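Local structure of alcohol dehydrogenase (Escherichia coli, 5VM2) at residues 64-69 with 151-156; 86-91 with 295-300; 144-149 with 313-318; 112-117 with 290-295; 301-304 with 308-311. The protein probably acts as a zinc-containing, NAD(H)- or NADP(H)-dependent alcohol dehydrogenase, although its substrate is unknown and it has been linked to membrane biogenesis. One frame throughout, in Å; residues are numbered along the deposited sequence.

Contact 1: residues 64-69 with 151-156; sequences GHECAG and VEPAAV. With MG (magnesium ion), chain C.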
# COMPACT_ATOMS: atom_id res chain seq x y z
N GLY A 64 -7.23 -3.64 9.24
CA GLY A 64 -7.51 -3.67 7.82
C GLY A 64 -7.81 -2.30 7.25
O GLY A 64 -8.59 -1.53 7.82
N HIS A 65 -7.19 -1.98 6.11
CA HIS A 65 -7.46 -0.72 5.44
C HIS A 65 -7.60 -0.83 3.93
O HIS A 65 -8.22 0.05 3.32
CB HIS A 65 -6.37 0.31 5.77
CG HIS A 65 -5.01 -0.03 5.24
ND1 HIS A 65 -4.10 -0.79 5.95
CD2 HIS A 65 -4.40 0.29 4.07
CE1 HIS A 65 -2.99 -0.92 5.24
NE2 HIS A 65 -3.14 -0.27 4.10
N GLU A 66 -7.06 -1.87 3.29
CA GLU A 66 -7.26 -2.11 1.87
C GLU A 66 -8.50 -2.98 1.70
O GLU A 66 -8.52 -4.12 2.19
CB GLU A 66 -6.04 -2.79 1.26
CG GLU A 66 -4.73 -2.53 2.00
CD GLU A 66 -3.55 -3.31 1.44
OE1 GLU A 66 -2.43 -2.77 1.43
OE2 GLU A 66 -3.74 -4.47 1.02
N CYS A 67 -9.53 -2.47 1.04
CA CYS A 67 -10.74 -3.26 0.89
C CYS A 67 -11.58 -2.75 -0.28
O CYS A 67 -11.35 -1.67 -0.83
CB CYS A 67 -11.57 -3.27 2.18
SG CYS A 67 -12.21 -1.67 2.66
N ALA A 68 -12.57 -3.56 -0.65
CA ALA A 68 -13.51 -3.26 -1.72
C ALA A 68 -14.75 -4.11 -1.51
O ALA A 68 -14.74 -5.08 -0.74
CB ALA A 68 -12.90 -3.52 -3.10
N GLY A 69 -15.83 -3.74 -2.19
CA GLY A 69 -17.07 -4.46 -2.03
C GLY A 69 -18.20 -3.89 -2.86
O GLY A 69 -17.96 -3.25 -3.89
N VAL A 151 -6.00 -1.88 -5.27
CA VAL A 151 -5.73 -0.52 -5.73
C VAL A 151 -4.98 0.26 -4.67
O VAL A 151 -4.10 1.08 -4.98
CB VAL A 151 -7.04 0.18 -6.13
CG1 VAL A 151 -6.82 1.69 -6.29
CG2 VAL A 151 -7.60 -0.43 -7.42
N GLU A 152 -5.28 0.01 -3.39
CA GLU A 152 -4.65 0.78 -2.32
C GLU A 152 -3.13 0.64 -2.31
O GLU A 152 -2.43 1.67 -2.37
CB GLU A 152 -5.29 0.42 -0.98
CG GLU A 152 -5.09 1.46 0.11
CD GLU A 152 -3.78 1.29 0.87
OE1 GLU A 152 -3.05 0.31 0.60
OE2 GLU A 152 -3.48 2.15 1.73
N PRO A 153 -2.55 -0.56 -2.22
CA PRO A 153 -1.08 -0.63 -2.29
C PRO A 153 -0.54 -0.23 -3.65
O PRO A 153 0.56 0.34 -3.73
CB PRO A 153 -0.77 -2.10 -1.96
CG PRO A 153 -2.03 -2.84 -2.32
CD PRO A 153 -3.14 -1.89 -1.98
N ALA A 154 -1.28 -0.50 -4.73
CA ALA A 154 -0.85 -0.01 -6.04
C ALA A 154 -0.80 1.51 -6.06
O ALA A 154 0.10 2.10 -6.67
CB ALA A 154 -1.78 -0.54 -7.13
N ALA A 155 -1.75 2.16 -5.39
CA ALA A 155 -1.74 3.62 -5.30
C ALA A 155 -0.52 4.12 -4.55
O ALA A 155 -0.01 5.21 -4.85
CB ALA A 155 -3.02 4.10 -4.61
N VAL A 156 -0.04 3.36 -3.56
CA VAL A 156 1.20 3.72 -2.86
C VAL A 156 2.36 3.79 -3.84
O VAL A 156 3.15 4.75 -3.83
CB VAL A 156 1.48 2.71 -1.73
CG1 VAL A 156 2.86 2.94 -1.14
CG2 VAL A 156 0.39 2.78 -0.66
MG MG C . -2.03 -0.64 2.06
O HOH W 1 -0.17 -0.27 1.79

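Contact 2: residues 86-91 with 295-300; sequences RVNIEP and NRYPVT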
# COMPACT_ATOMS: atom_id res chain seq x y z
N ARG A 86 -20.25 -1.99 -7.43
CA ARG A 86 -19.02 -2.52 -6.87
C ARG A 86 -18.01 -1.40 -6.80
O ARG A 86 -17.78 -0.69 -7.79
CB ARG A 86 -18.50 -3.69 -7.71
CG ARG A 86 -19.52 -4.79 -7.91
CD ARG A 86 -18.99 -5.91 -8.81
NE ARG A 86 -18.52 -5.40 -10.09
CZ ARG A 86 -17.23 -5.25 -10.41
NH1 ARG A 86 -16.29 -5.58 -9.54
NH2 ARG A 86 -16.89 -4.77 -11.60
N VAL A 87 -17.42 -1.21 -5.62
CA VAL A 87 -16.56 -0.06 -5.35
C VAL A 87 -15.37 -0.50 -4.51
O VAL A 87 -15.36 -1.56 -3.89
CB VAL A 87 -17.32 1.07 -4.60
CG1 VAL A 87 -18.47 1.60 -5.44
CG2 VAL A 87 -17.82 0.56 -3.26
N ASN A 88 -14.34 0.35 -4.50
CA ASN A 88 -13.32 0.29 -3.47
C ASN A 88 -13.34 1.61 -2.71
O ASN A 88 -14.06 2.55 -3.06
CB ASN A 88 -11.93 -0.03 -4.05
CG ASN A 88 -11.39 1.05 -4.97
OD1 ASN A 88 -11.87 2.18 -5.01
ND2 ASN A 88 -10.34 0.70 -5.72
N ILE A 89 -12.55 1.69 -1.64
CA ILE A 89 -12.50 2.88 -0.82
C ILE A 89 -11.05 3.33 -0.67
O ILE A 89 -10.14 2.50 -0.56
CB ILE A 89 -13.15 2.66 0.56
CG1 ILE A 89 -12.38 1.63 1.38
CG2 ILE A 89 -14.62 2.24 0.42
CD1 ILE A 89 -12.56 1.81 2.86
N GLU A 90 -10.84 4.64 -0.73
CA GLU A 90 -9.58 5.23 -0.32
C GLU A 90 -9.62 5.43 1.18
O GLU A 90 -10.45 6.23 1.66
CB GLU A 90 -9.34 6.55 -1.04
CG GLU A 90 -7.98 7.17 -0.77
CD GLU A 90 -7.70 8.40 -1.63
OE1 GLU A 90 -8.38 8.59 -2.67
OE2 GLU A 90 -6.79 9.17 -1.27
N PRO A 91 -8.80 4.73 1.97
CA PRO A 91 -9.04 4.65 3.41
C PRO A 91 -8.60 5.86 4.22
O PRO A 91 -8.81 5.87 5.44
CB PRO A 91 -8.24 3.40 3.81
CG PRO A 91 -7.14 3.34 2.82
CD PRO A 91 -7.70 3.86 1.53
N ASN A 295 -4.71 11.83 -4.56
CA ASN A 295 -5.30 11.96 -5.90
C ASN A 295 -4.77 10.91 -6.88
O ASN A 295 -4.67 11.17 -8.08
CB ASN A 295 -5.07 13.37 -6.47
CG ASN A 295 -5.39 14.47 -5.47
OD1 ASN A 295 -6.47 14.50 -4.90
ND2 ASN A 295 -4.43 15.36 -5.25
N ARG A 296 -4.50 9.69 -6.38
CA ARG A 296 -3.95 8.63 -7.22
C ARG A 296 -4.93 7.52 -7.55
O ARG A 296 -4.61 6.67 -8.39
CB ARG A 296 -2.72 8.00 -6.54
CG ARG A 296 -1.72 8.98 -5.98
CD ARG A 296 -1.17 9.93 -7.04
NE ARG A 296 -0.03 10.69 -6.52
CZ ARG A 296 0.65 11.60 -7.20
NH1 ARG A 296 0.32 11.88 -8.46
NH2 ARG A 296 1.67 12.23 -6.63
N TYR A 297 -6.08 7.46 -6.88
CA TYR A 297 -6.97 6.32 -7.09
C TYR A 297 -7.47 6.23 -8.52
O TYR A 297 -7.38 5.14 -9.11
CB TYR A 297 -8.13 6.35 -6.08
CG TYR A 297 -7.95 5.36 -4.94
CD1 TYR A 297 -6.79 5.36 -4.18
CD2 TYR A 297 -8.93 4.42 -4.65
CE1 TYR A 297 -6.60 4.45 -3.15
CE2 TYR A 297 -8.75 3.50 -3.61
CZ TYR A 297 -7.59 3.53 -2.86
OH TYR A 297 -7.40 2.63 -1.83
N PRO A 298 -7.98 7.29 -9.15
CA PRO A 298 -8.48 7.13 -10.53
C PRO A 298 -7.43 6.65 -11.50
O PRO A 298 -7.68 5.70 -12.26
CB PRO A 298 -9.00 8.53 -10.87
CG PRO A 298 -9.38 9.12 -9.54
CD PRO A 298 -8.30 8.63 -8.61
N VAL A 299 -6.24 7.26 -11.50
CA VAL A 299 -5.21 6.85 -12.46
C VAL A 299 -4.73 5.43 -12.17
O VAL A 299 -4.33 4.71 -13.10
CB VAL A 299 -4.04 7.86 -12.46
CG1 VAL A 299 -3.25 7.79 -11.16
CG2 VAL A 299 -3.13 7.62 -13.66
N THR A 300 -4.76 5.00 -10.91
CA THR A 300 -4.34 3.64 -10.58
C THR A 300 -5.39 2.63 -11.02
O THR A 300 -5.07 1.59 -11.61
CB THR A 300 -4.06 3.52 -9.08
OG1 THR A 300 -3.10 4.52 -8.69
CG2 THR A 300 -3.54 2.14 -8.74
O HOH W 2 -7.42 9.49 -5.04
O HOH W 3 -5.08 8.64 -3.67

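Contact 3: residues 144-149 with 313-318; sequences DTMEGT and SMVTHI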
# COMPACT_ATOMS: atom_id res chain seq x y z
N ASP A 144 -12.55 -6.93 -10.65
CA ASP A 144 -13.31 -7.53 -9.57
C ASP A 144 -12.93 -6.88 -8.24
O ASP A 144 -12.03 -6.04 -8.16
CB ASP A 144 -13.10 -9.05 -9.54
CG ASP A 144 -11.64 -9.45 -9.41
OD1 ASP A 144 -10.99 -9.03 -8.43
OD2 ASP A 144 -11.16 -10.21 -10.27
N THR A 145 -13.63 -7.28 -7.18
CA THR A 145 -13.44 -6.61 -5.90
C THR A 145 -12.12 -6.99 -5.24
O THR A 145 -11.64 -6.23 -4.38
CB THR A 145 -14.61 -6.92 -4.96
OG1 THR A 145 -14.87 -8.33 -4.97
CG2 THR A 145 -15.86 -6.18 -5.42
N MET A 146 -11.51 -8.12 -5.61
CA MET A 146 -10.17 -8.40 -5.12
C MET A 146 -9.14 -7.47 -5.76
O MET A 146 -8.22 -7.00 -5.08
CB MET A 146 -9.78 -9.85 -5.36
CG MET A 146 -8.46 -10.20 -4.70
SD MET A 146 -7.86 -11.84 -5.10
CE MET A 146 -7.40 -11.62 -6.82
N GLU A 147 -9.28 -7.21 -7.06
CA GLU A 147 -8.42 -6.20 -7.69
C GLU A 147 -8.69 -4.82 -7.12
O GLU A 147 -7.76 -4.04 -6.89
CB GLU A 147 -8.64 -6.20 -9.21
CG GLU A 147 -8.07 -7.40 -9.94
CD GLU A 147 -8.43 -7.40 -11.42
OE1 GLU A 147 -7.53 -7.18 -12.26
OE2 GLU A 147 -9.61 -7.63 -11.74
N GLY A 148 -9.97 -4.49 -6.88
CA GLY A 148 -10.29 -3.21 -6.27
C GLY A 148 -9.63 -3.04 -4.91
O GLY A 148 -9.23 -1.93 -4.54
N THR A 149 -9.51 -4.13 -4.16
CA THR A 149 -8.82 -4.08 -2.88
C THR A 149 -7.35 -3.72 -3.06
O THR A 149 -6.79 -2.94 -2.28
CB THR A 149 -8.96 -5.43 -2.17
OG1 THR A 149 -10.34 -5.71 -1.96
CG2 THR A 149 -8.24 -5.41 -0.83
N SER A 313 -1.98 -11.06 -10.34
CA SER A 313 -0.87 -12.00 -10.30
C SER A 313 -0.07 -11.90 -9.00
O SER A 313 0.71 -12.81 -8.71
CB SER A 313 0.06 -11.78 -11.49
OG SER A 313 -0.57 -12.16 -12.70
N MET A 314 -0.23 -10.83 -8.23
CA MET A 314 0.56 -10.69 -7.02
C MET A 314 -0.04 -11.46 -5.84
O MET A 314 0.69 -11.80 -4.91
CB MET A 314 0.71 -9.21 -6.67
CG MET A 314 1.37 -8.42 -7.79
SD MET A 314 1.52 -6.66 -7.42
CE MET A 314 2.35 -6.74 -5.83
N VAL A 315 -1.34 -11.77 -5.89
CA VAL A 315 -2.00 -12.45 -4.78
C VAL A 315 -1.49 -13.89 -4.73
O VAL A 315 -1.76 -14.69 -5.63
CB VAL A 315 -3.52 -12.40 -4.92
CG1 VAL A 315 -4.18 -13.11 -3.74
CG2 VAL A 315 -3.99 -10.96 -4.99
N THR A 316 -0.77 -14.22 -3.66
CA THR A 316 -0.25 -15.57 -3.48
C THR A 316 -1.06 -16.39 -2.48
O THR A 316 -0.93 -17.62 -2.47
CB THR A 316 1.21 -15.52 -3.03
OG1 THR A 316 1.33 -14.65 -1.90
CG2 THR A 316 2.09 -14.98 -4.15
N HIS A 317 -1.89 -15.75 -1.66
CA HIS A 317 -2.67 -16.46 -0.65
C HIS A 317 -3.99 -15.74 -0.43
O HIS A 317 -4.02 -14.51 -0.30
CB HIS A 317 -1.90 -16.54 0.68
CG HIS A 317 -0.58 -17.25 0.57
ND1 HIS A 317 0.58 -16.61 0.22
CD2 HIS A 317 -0.25 -18.55 0.78
CE1 HIS A 317 1.58 -17.48 0.21
NE2 HIS A 317 1.10 -18.66 0.55
N ILE A 318 -5.07 -16.51 -0.38
CA ILE A 318 -6.40 -16.00 -0.07
C ILE A 318 -6.91 -16.76 1.14
O ILE A 318 -6.99 -18.00 1.11
CB ILE A 318 -7.37 -16.13 -1.25
CG1 ILE A 318 -6.88 -15.30 -2.44
CG2 ILE A 318 -8.77 -15.71 -0.85
CD1 ILE A 318 -7.66 -15.54 -3.71

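Contact 4: residues 112-117 with 290-295; sequences VDFMAT and VFRYAN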
# COMPACT_ATOMS: atom_id res chain seq x y z
N VAL A 112 -6.13 13.54 9.29
CA VAL A 112 -6.66 12.50 8.42
C VAL A 112 -7.26 11.39 9.27
O VAL A 112 -6.73 11.02 10.33
CB VAL A 112 -5.58 11.96 7.47
CG1 VAL A 112 -4.46 11.26 8.24
CG2 VAL A 112 -6.20 11.01 6.45
N ASP A 113 -8.40 10.88 8.83
CA ASP A 113 -9.01 9.72 9.48
C ASP A 113 -8.73 8.53 8.58
O ASP A 113 -9.38 8.34 7.55
CB ASP A 113 -10.51 9.94 9.69
CG ASP A 113 -11.22 8.70 10.21
OD1 ASP A 113 -12.47 8.70 10.28
OD2 ASP A 113 -10.52 7.73 10.54
N PHE A 114 -7.75 7.74 9.01
CA PHE A 114 -7.28 6.58 8.26
C PHE A 114 -7.78 5.31 8.93
O PHE A 114 -7.74 5.20 10.16
CB PHE A 114 -5.76 6.57 8.15
CG PHE A 114 -5.23 5.67 7.07
CD1 PHE A 114 -4.92 4.35 7.35
CD2 PHE A 114 -5.06 6.15 5.78
CE1 PHE A 114 -4.44 3.52 6.36
CE2 PHE A 114 -4.59 5.32 4.78
CZ PHE A 114 -4.27 4.00 5.07
N MET A 115 -8.26 4.37 8.12
CA MET A 115 -8.84 3.14 8.63
C MET A 115 -7.87 2.41 9.55
O MET A 115 -6.66 2.39 9.33
CB MET A 115 -9.23 2.21 7.48
CG MET A 115 -10.40 2.70 6.66
SD MET A 115 -11.41 1.31 6.13
CE MET A 115 -12.58 1.22 7.48
N ALA A 116 -8.43 1.81 10.61
CA ALA A 116 -7.70 0.92 11.51
C ALA A 116 -6.58 1.64 12.25
O ALA A 116 -5.58 1.02 12.62
CB ALA A 116 -7.14 -0.29 10.76
N THR A 117 -6.78 2.95 12.44
CA THR A 117 -5.86 3.84 13.17
C THR A 117 -6.40 4.68 14.31
O THR A 117 -7.55 4.66 14.63
CB THR A 117 -4.94 4.75 12.35
OG1 THR A 117 -5.71 5.82 11.81
CG2 THR A 117 -4.25 4.00 11.32
N VAL A 290 7.92 9.30 1.14
CA VAL A 290 6.67 9.18 0.39
C VAL A 290 5.63 8.58 1.33
O VAL A 290 5.87 7.53 1.93
CB VAL A 290 6.84 8.30 -0.87
CG1 VAL A 290 5.58 8.33 -1.70
CG2 VAL A 290 8.02 8.79 -1.69
N PHE A 291 4.49 9.24 1.44
CA PHE A 291 3.49 8.90 2.45
C PHE A 291 2.14 8.63 1.79
O PHE A 291 1.46 9.56 1.35
CB PHE A 291 3.37 10.03 3.47
CG PHE A 291 2.59 9.65 4.69
CD1 PHE A 291 1.29 10.13 4.88
CD2 PHE A 291 3.14 8.82 5.66
CE1 PHE A 291 0.57 9.78 6.01
CE2 PHE A 291 2.42 8.48 6.79
CZ PHE A 291 1.13 8.95 6.97
N ARG A 292 1.76 7.35 1.76
CA ARG A 292 0.47 6.92 1.22
C ARG A 292 0.24 7.46 -0.19
O ARG A 292 0.97 7.11 -1.11
CB ARG A 292 -0.67 7.35 2.17
CG ARG A 292 -0.62 6.65 3.53
CD ARG A 292 -1.66 7.19 4.49
NE ARG A 292 -1.59 6.55 5.80
CZ ARG A 292 -2.00 7.12 6.93
NH1 ARG A 292 -2.52 8.34 6.91
NH2 ARG A 292 -1.90 6.47 8.08
N TYR A 293 -0.78 8.30 -0.37
CA TYR A 293 -1.17 8.70 -1.72
C TYR A 293 -2.07 9.92 -1.61
O TYR A 293 -2.75 10.12 -0.61
CB TYR A 293 -1.92 7.57 -2.44
CG TYR A 293 -2.64 6.71 -1.45
CD1 TYR A 293 -3.81 7.16 -0.84
CD2 TYR A 293 -2.13 5.48 -1.06
CE1 TYR A 293 -4.45 6.39 0.10
CE2 TYR A 293 -2.77 4.71 -0.12
CZ TYR A 293 -3.93 5.17 0.46
OH TYR A 293 -4.57 4.41 1.40
N ALA A 294 -2.06 10.73 -2.67
CA ALA A 294 -3.01 11.82 -2.84
C ALA A 294 -3.40 11.87 -4.30
O ALA A 294 -2.53 11.94 -5.17
CB ALA A 294 -2.42 13.16 -2.39
N ASN A 295 -4.71 11.83 -4.56
CA ASN A 295 -5.30 11.96 -5.90
C ASN A 295 -4.77 10.91 -6.88
O ASN A 295 -4.67 11.17 -8.08
CB ASN A 295 -5.07 13.37 -6.47
CG ASN A 295 -5.39 14.47 -5.47
OD1 ASN A 295 -6.47 14.50 -4.90
ND2 ASN A 295 -4.43 15.36 -5.25

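Contact 5: residues 301-304 with 308-311; sequences IEAI and RFDV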
# COMPACT_ATOMS: atom_id res chain seq x y z
N ILE A 301 -6.66 2.93 -10.75
CA ILE A 301 -7.75 2.10 -11.25
C ILE A 301 -7.68 1.99 -12.77
O ILE A 301 -7.82 0.90 -13.34
CB ILE A 301 -9.11 2.66 -10.78
CG1 ILE A 301 -9.26 2.50 -9.27
CG2 ILE A 301 -10.25 1.96 -11.50
CD1 ILE A 301 -10.40 3.31 -8.68
N GLU A 302 -7.46 3.12 -13.45
CA GLU A 302 -7.25 3.12 -14.90
C GLU A 302 -6.16 2.14 -15.29
O GLU A 302 -6.33 1.32 -16.20
CB GLU A 302 -6.86 4.52 -15.39
CG GLU A 302 -7.93 5.57 -15.50
CD GLU A 302 -7.34 6.91 -15.92
OE1 GLU A 302 -6.49 6.92 -16.83
OE2 GLU A 302 -7.71 7.95 -15.34
N ALA A 303 -5.00 2.23 -14.62
CA ALA A 303 -3.85 1.43 -15.00
C ALA A 303 -4.13 -0.06 -14.83
O ALA A 303 -3.75 -0.87 -15.68
CB ALA A 303 -2.63 1.85 -14.19
N ILE A 304 -4.80 -0.43 -13.74
CA ILE A 304 -5.11 -1.84 -13.51
C ILE A 304 -6.17 -2.32 -14.50
O ILE A 304 -6.04 -3.39 -15.10
CB ILE A 304 -5.55 -2.05 -12.05
CG1 ILE A 304 -4.37 -1.77 -11.11
CG2 ILE A 304 -6.08 -3.47 -11.86
CD1 ILE A 304 -4.78 -1.47 -9.68
N ARG A 308 -2.36 -2.94 -18.02
CA ARG A 308 -0.96 -2.55 -17.95
C ARG A 308 -0.38 -2.78 -16.57
O ARG A 308 0.81 -3.11 -16.44
CB ARG A 308 -0.81 -1.08 -18.35
CG ARG A 308 0.62 -0.63 -18.54
CD ARG A 308 0.69 0.71 -19.27
NE ARG A 308 0.27 0.61 -20.66
CZ ARG A 308 0.16 1.65 -21.49
NH1 ARG A 308 0.43 2.88 -21.05
NH2 ARG A 308 -0.22 1.47 -22.74
N PHE A 309 -1.19 -2.64 -15.53
CA PHE A 309 -0.78 -2.80 -14.14
C PHE A 309 -1.47 -4.07 -13.63
O PHE A 309 -2.70 -4.12 -13.55
CB PHE A 309 -1.19 -1.56 -13.34
CG PHE A 309 -0.44 -1.37 -12.04
CD1 PHE A 309 0.19 -0.16 -11.78
CD2 PHE A 309 -0.43 -2.36 -11.07
CE1 PHE A 309 0.85 0.04 -10.58
CE2 PHE A 309 0.23 -2.16 -9.87
CZ PHE A 309 0.87 -0.96 -9.63
N ASP A 310 -0.67 -5.09 -13.30
CA ASP A 310 -1.19 -6.42 -12.93
C ASP A 310 -1.10 -6.58 -11.41
O ASP A 310 -0.02 -6.79 -10.87
CB ASP A 310 -0.41 -7.51 -13.66
CG ASP A 310 -0.92 -8.93 -13.36
OD1 ASP A 310 -1.78 -9.13 -12.47
OD2 ASP A 310 -0.44 -9.87 -14.03
N VAL A 311 -2.25 -6.51 -10.74
CA VAL A 311 -2.31 -6.77 -9.30
C VAL A 311 -2.83 -8.16 -8.97
O VAL A 311 -2.55 -8.67 -7.87
CB VAL A 311 -3.15 -5.70 -8.57
CG1 VAL A 311 -2.48 -4.34 -8.66
CG2 VAL A 311 -4.58 -5.64 -9.12
O HOH W 4 -4.47 -6.01 -14.64

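Contact 1: residues 64-69 with 151-156
H65, E66 and E152 turn their side chains onto a single magnesium ion, so that the metal, not a direct hydrogen bond, ties H65 and E66 to helix 145-163. The imidazole of H65 and the side chain of E152 lie roughly perpendicular, with ring and carboxylate planes 71° apart. The carboxylate comes to the edge of the ring: E152 CD lies in the ring plane, and E152 OE2 is 3.1 Å from H65 CD2. H65 NE2 binds the magnesium at 2.4 Å. E66 reaches the metal from another side. Its CG lies 3.3 Å above one face of the H65 ring, toward the rim, and the chain runs on straight to place E66 OE1 2.3 Å from the ion. With CG anti to the backbone N (chi1 -159°), E152 leaves the helix and bends at its next bond, which delivers E152 OE1 to the magnesium at 2.0 Å. The two carboxylates meet at 42° between planes, and E66 OE1 lies 3.2 Å from E152 OE1, a closeness explained by the cation they share. P153 CD flanks E66 OE1 at 3.6 Å.

Each carboxylate keeps its second oxygen for a further partner: E66 OE2 forms a salt bridge with K340, and E152 OE2 a hydrogen bond with Y293 OH. These outer bonds would limit the rotation of the carboxylates that hold the metal. Water 1, whose oxygen is 1.9 Å from the magnesium, completes the four observed ligands. A buried site of three protein ligands and one water is consistent with the magnesium occupying what is probably the catalytic zinc position.

Contact 2: residues 86-91 with 295-300
Y297 leaves the first turn of helix 297-305 and reaches residues 88-91, and following it outward accounts for most of the contact. Its CB is 4.1 Å from E90 OE1. Along one edge of the ring, N88 OD1 lies in plane, 3.7 Å from Y297 CE2, with the amide turned 67° from the ring. Over one face lies E90: its CB sits 3.9 Å from the ring centroid and 8° off the normal, a CH-pi contact, while E90 CG covers Y297 CE1 at 3.9 Å. The glutamate, straight past its CG, runs back across the ring with its carboxylate only 16° from the ring plane. At the tip, Y297 OH comes within 3.0 Å of I89 O and 3.6 Å of P91 CD.

The far end of E90 returns to the helix start through water 2, which donates to E90 OE1 at 2.7 Å and accepts from Y297 N at 3.0 Å. E90 OE1 also bonds Y137 OH, and N88 ND2 is held by G148 O. The tyrosine thus fills the angle between helix 297-305, helix 145-163 and the antiparallel strands 86-89 and 136-138, and packs against E152 and Y137.

Contact 3: residues 144-149 with 313-318
A capping box opens helix 145-163, and from the turn it secures M146 stretches across to V315 and I318 at strand 315-320. The contact itself is small and wholly apolar. The chi1 of M146, -173°, swings CG away from the backbone N, and the chain continues straight through its next bond, which carries the sulfur well clear of the helix; a bend at the last torsion then lays the methyl against V315. M146 CE meets V315 CG2 at 3.9 Å. The sulfur touches both strand residues, with M146 SD 4.0 Å from I318 CD1 and 4.0 Å from V315 CG2. The side chains pass one another at a slant, and I318, the exposed member, forms the outer border of the patch.

Behind this reach stands the cap. E147 N donates to D144 OD1 at 2.8 Å, nearly in line with the carboxylate C-O bond and with an N-H...O angle of 164°. In return D144 N donates to E147 OE2 at 3.2 Å, meeting it on the anti side and 24° out of the carboxylate plane. The other oxygen, D144 OD2, makes a salt bridge to K312, whose side chain also touches M146. Two donors share T145 O: T149 N at 3.0 Å and T149 OG1 at 2.8 Å.

V315 and I318 also rest on V342 of strand 340-344, and M146 on Y35 of strand 28-37. The reciprocal bonds of D144 and E147 are those that define a capping box at a helix N-terminus, here set where the helix packs beside the mixed sheet.

Contact 4: residues 112-117 with 290-295
F114 and R292 form the dense part of this contact, a cation-pi stack in which the guanidinium lies flat on the phenyl ring. The planes are 8° apart and the centres 3.7 Å. The straight chain of R292 runs in the opposite direction to F114, so R292 NE lies over the ring near its rim, 3.4 Å from F114 CE2. F291 puts its CZ over the opposite face of the guanidinium, 3.6 Å above the plane, its ring tilted rather than stacked. At the edge of F114, Y293 OH lies 3.5 Å from F114 CE2 and is itself hydrogen-bonded to E152.

Packing is sparser around this core. V112 touches just the in-plane edge of the guanidinium, its CG1 3.7 Å from R292 NH1, and both residues are partly exposed. F291 faces solvent more fully. Farther out, T117 is poorly ordered, although T117 OG1 bonds F114 O at 2.7 Å within the type II turn 114-117.

Strand 113-114, antiparallel to 92-93, thereby meets the loop joining strand 286-290, an outermost strand of the parallel sheet, to helix 297-305. F114 also packs on H65 of the magnesium site and on E152 of helix 145-163.

Contact 5: residues 301-304 with 308-311
The C-terminal end of helix 297-305 and the chain that doubles back against it make up this contact, in which A303 and I304 meet F309 and V311. One backbone bond spans the turn: F309 N donates to A303 O at 3.1 Å with an N-H...O angle of 149°, the donor standing 53° above the carbonyl plane. S306 OG also bonds to A303 O, so this last-turn carbonyl accepts two hydrogen bonds. Next to it, I304 CA approaches F309 O at 3.3 Å in a CA-H...O contact with an angle of 161° at the hydrogen. Water 4 adds a second link by donating to I304 O at 3.1 Å and to F309 O at 2.8 Å.

The apolar side chains close the same turn. A303 CB and F309 CB touch at 3.8 Å, and I304 CG1 meets F309 CB at 3.9 Å before the phenyl ring leads away toward A154, M158 and M183. I304 and V311 stand nearly perpendicular, branch against branch: I304 CD1 reaches V311 CG1 at 3.8 Å, while the CG2 methyls of the two residues also pair.

Helix 297-305, which follows the parallel Rossmann-type sheet in the chain, thus ends in a tight return held by the bond from F309 N to A303 O, and the chain goes on to strand 315-320 of the mixed sheet.

In the fold
Contact 1 lies closest to the centre of the chain, and each of the other four touches it. Between centres, contact 2 is about 8 Å away, contact 3 about 10 Å, contact 4 about 11 Å and contact 5 about 13 Å. Helix 145-163 serves contacts 1 and 3, helix 297-305 serves contacts 2 and 5, and contacts 1, 2 and 3 all reach the mixed sheet. Along the chain, contact 1 crosses contacts 2, 3 and 4, whereas contact 5 follows in series after it. Contacts 3 and 4, about 20 Å apart between centres, do not touch. In contacts 2 and 4, residues 290-300, just after the parallel sheet, pack on 86-91 and 112-117 near the magnesium.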